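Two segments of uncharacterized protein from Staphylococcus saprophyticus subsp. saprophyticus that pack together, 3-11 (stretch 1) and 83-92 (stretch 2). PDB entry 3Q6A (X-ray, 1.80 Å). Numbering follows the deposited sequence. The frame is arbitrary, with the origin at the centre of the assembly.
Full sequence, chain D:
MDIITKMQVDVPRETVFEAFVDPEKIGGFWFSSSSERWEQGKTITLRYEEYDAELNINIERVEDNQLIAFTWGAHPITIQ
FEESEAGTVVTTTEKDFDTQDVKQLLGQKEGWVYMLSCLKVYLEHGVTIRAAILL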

# COMPACT_ATOMS: atom_id res chain seq x y z
N ILE D 3 -4.28 -9.45 -11.80
CA ILE D 3 -3.92 -8.85 -10.52
C ILE D 3 -5.15 -8.12 -10.00
O ILE D 3 -5.54 -7.08 -10.52
CB ILE D 3 -2.76 -7.86 -10.68
CG1 ILE D 3 -1.59 -8.55 -11.39
CG2 ILE D 3 -2.32 -7.35 -9.31
CD1 ILE D 3 -0.40 -7.65 -11.65
N ILE D 4 -5.76 -8.69 -8.97
CA ILE D 4 -6.96 -8.12 -8.37
C ILE D 4 -6.65 -7.62 -6.96
O ILE D 4 -6.13 -8.37 -6.12
CB ILE D 4 -8.09 -9.18 -8.30
CG1 ILE D 4 -8.39 -9.70 -9.71
CG2 ILE D 4 -9.36 -8.56 -7.71
CD1 ILE D 4 -9.32 -10.90 -9.74
N THR D 5 -6.93 -6.35 -6.70
CA THR D 5 -6.69 -5.77 -5.39
C THR D 5 -7.96 -5.11 -4.86
O THR D 5 -8.68 -4.44 -5.59
CB THR D 5 -5.56 -4.71 -5.47
OG1 THR D 5 -4.43 -5.29 -6.13
CG2 THR D 5 -5.15 -4.28 -4.08
N LYS D 6 -8.23 -5.30 -3.58
CA LYS D 6 -9.43 -4.72 -2.97
C LYS D 6 -9.04 -3.85 -1.80
O LYS D 6 -8.16 -4.22 -1.01
CB LYS D 6 -10.38 -5.82 -2.50
CG LYS D 6 -11.01 -6.62 -3.63
CD LYS D 6 -11.99 -7.67 -3.12
CE LYS D 6 -12.68 -8.36 -4.28
NZ LYS D 6 -13.67 -9.38 -3.84
N MSE D 7 -9.67 -2.68 -1.69
CA MSE D 7 -9.38 -1.75 -0.60
C MSE D 7 -10.66 -1.12 -0.05
O MSE D 7 -11.46 -0.58 -0.81
CB MSE D 7 -8.45 -0.63 -1.07
CG MSE D 7 -8.07 0.37 0.03
SE MSE D 7 -6.94 -0.33 1.28
CE MSE D 7 -5.35 -0.38 0.29
N GLN D 8 -10.82 -1.18 1.26
CA GLN D 8 -11.98 -0.59 1.91
C GLN D 8 -11.69 0.88 2.14
O GLN D 8 -10.60 1.25 2.59
CB GLN D 8 -12.26 -1.30 3.24
CG GLN D 8 -13.18 -0.51 4.17
CD GLN D 8 -14.62 -0.43 3.68
OE1 GLN D 8 -15.30 0.55 3.93
NE2 GLN D 8 -15.09 -1.49 3.00
N VAL D 9 -12.65 1.74 1.79
CA VAL D 9 -12.53 3.17 2.00
C VAL D 9 -13.83 3.60 2.69
O VAL D 9 -14.92 3.40 2.15
CB VAL D 9 -12.38 3.94 0.68
CG1 VAL D 9 -12.06 5.37 0.98
CG2 VAL D 9 -11.26 3.31 -0.18
N ASP D 10 -13.70 4.21 3.86
CA ASP D 10 -14.86 4.59 4.68
C ASP D 10 -15.64 5.85 4.30
O ASP D 10 -15.87 6.73 5.14
CB ASP D 10 -14.45 4.67 6.15
CG ASP D 10 -13.89 3.36 6.69
OD1 ASP D 10 -14.08 2.29 6.06
OD2 ASP D 10 -13.28 3.38 7.78
N VAL D 11 -16.04 5.93 3.03
CA VAL D 11 -16.84 7.06 2.53
C VAL D 11 -17.81 6.47 1.52
O VAL D 11 -17.62 5.35 1.07
CB VAL D 11 -15.99 8.14 1.82
CG1 VAL D 11 -15.05 8.80 2.80
CG2 VAL D 11 -15.24 7.54 0.66
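Stretch 2, residues 83-92: ESEAGTVVTT

Stretch 2 enters as the end of one strand, reverses through a type I beta turn from Ser84 to Gly87, and runs on as a strand to Thr92. The turn is closed by Gly87 N to Ser84 O and Ser84 N to Gly87 O, both 3.0 Å. The second strand lies beside strand 3-9 with an angle of 162° between N-to-C directions and a closest axial approach of 4.6 Å, so the pairing is antiparallel.

The register follows from backbone hydrogen bonds, which come in reciprocal pairs at alternate residues. Thr5 N reaches Thr92 O at 2.9 Å and Thr92 N returns to Thr5 O at 2.8 Å; Met7 N to Val90 O and Val90 N to Met7 O are both 2.9 Å; Val9 N to Thr88 O is 2.8 Å and Thr88 N to Val9 O 2.9 Å. N-H...O angles of 151-175° support all six. Between these rungs, Lys6 faces Thr91 and Gln8 faces Val89 as non-hydrogen-bonded pairs, with CA-CA distances of 4.4 and 4.5 Å against 5.2-5.3 Å at the bonded pairs. CA-H...O contacts supplement the ladder, the shortest from Lys6 CA to Val90 O at 3.1 Å.

Side chains alternate between faces. Thr5, Met7, Val9, Thr88, Val90 and Thr92 share one, where Val9 CG2 meets Val90 CG2 at 4.2 Å. Lys6, Gln8, Val89 and Thr91 share the other, with Lys6 CG 3.5 Å from Thr91 OG1.

Beyond the ladder, Thr88 OG1 donates to Val11 O at 2.9 Å. Gly87 has phi/psi of 160/-99°, and an ideal CB there would lie 2.5 Å from Val9 O, a clash, so the close approach depends on its missing side chain. At the other end, one water joins Ile3 O (3.0 Å), Thr5 OG1 (2.8 Å) and Thr92 OG1 (2.9 Å), bridging the two strands.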

# COMPACT_ATOMS: atom_id res chain seq x y z
N GLU D 83 -20.71 -1.20 -2.55
CA GLU D 83 -21.04 -0.68 -1.24
C GLU D 83 -20.66 -1.68 -0.17
O GLU D 83 -20.73 -2.90 -0.39
CB GLU D 83 -22.54 -0.37 -1.14
CG GLU D 83 -22.97 0.87 -1.88
CD GLU D 83 -24.35 1.33 -1.47
OE1 GLU D 83 -25.33 0.63 -1.79
OE2 GLU D 83 -24.46 2.38 -0.80
N SER D 84 -20.24 -1.16 0.98
CA SER D 84 -19.92 -1.99 2.15
C SER D 84 -20.47 -1.23 3.36
O SER D 84 -20.78 -0.04 3.28
CB SER D 84 -18.40 -2.21 2.31
OG SER D 84 -17.72 -1.00 2.57
N GLU D 85 -20.60 -1.92 4.48
CA GLU D 85 -21.11 -1.32 5.71
C GLU D 85 -20.49 0.04 6.04
O GLU D 85 -21.19 1.04 6.17
CB GLU D 85 -20.88 -2.29 6.87
CG GLU D 85 -21.59 -1.92 8.17
CD GLU D 85 -21.05 -2.69 9.37
OE1 GLU D 85 -20.94 -3.93 9.29
OE2 GLU D 85 -20.74 -2.04 10.39
N ALA D 86 -19.16 0.10 6.15
CA ALA D 86 -18.49 1.34 6.51
C ALA D 86 -18.28 2.30 5.35
O ALA D 86 -17.83 3.43 5.54
CB ALA D 86 -17.16 1.02 7.21
N GLY D 87 -18.63 1.85 4.15
CA GLY D 87 -18.47 2.73 3.01
C GLY D 87 -18.41 2.09 1.64
O GLY D 87 -19.43 1.73 1.05
N THR D 88 -17.19 1.93 1.14
CA THR D 88 -16.98 1.40 -0.19
C THR D 88 -15.82 0.42 -0.28
O THR D 88 -14.84 0.54 0.45
CB THR D 88 -16.62 2.57 -1.16
OG1 THR D 88 -17.66 3.56 -1.15
CG2 THR D 88 -16.40 2.04 -2.61
N VAL D 89 -15.93 -0.57 -1.15
CA VAL D 89 -14.82 -1.48 -1.40
C VAL D 89 -14.45 -1.23 -2.85
O VAL D 89 -15.28 -1.38 -3.74
CB VAL D 89 -15.20 -2.95 -1.25
CG1 VAL D 89 -14.08 -3.84 -1.79
CG2 VAL D 89 -15.46 -3.26 0.24
N VAL D 90 -13.20 -0.82 -3.09
CA VAL D 90 -12.74 -0.58 -4.44
C VAL D 90 -11.99 -1.83 -4.89
O VAL D 90 -11.18 -2.38 -4.14
CB VAL D 90 -11.76 0.62 -4.51
CG1 VAL D 90 -11.35 0.88 -5.97
CG2 VAL D 90 -12.40 1.85 -3.90
N THR D 91 -12.27 -2.29 -6.10
CA THR D 91 -11.60 -3.47 -6.59
C THR D 91 -10.91 -3.13 -7.89
O THR D 91 -11.58 -2.82 -8.87
CB THR D 91 -12.59 -4.61 -6.85
OG1 THR D 91 -13.32 -4.89 -5.65
CG2 THR D 91 -11.85 -5.87 -7.27
N THR D 92 -9.58 -3.16 -7.89
CA THR D 92 -8.84 -2.88 -9.12
C THR D 92 -8.46 -4.23 -9.73
O THR D 92 -8.09 -5.17 -9.03
CB THR D 92 -7.55 -2.04 -8.87
OG1 THR D 92 -6.74 -2.68 -7.88
CG2 THR D 92 -7.90 -0.63 -8.41
O HOH W 1 -4.93 -4.68 -8.86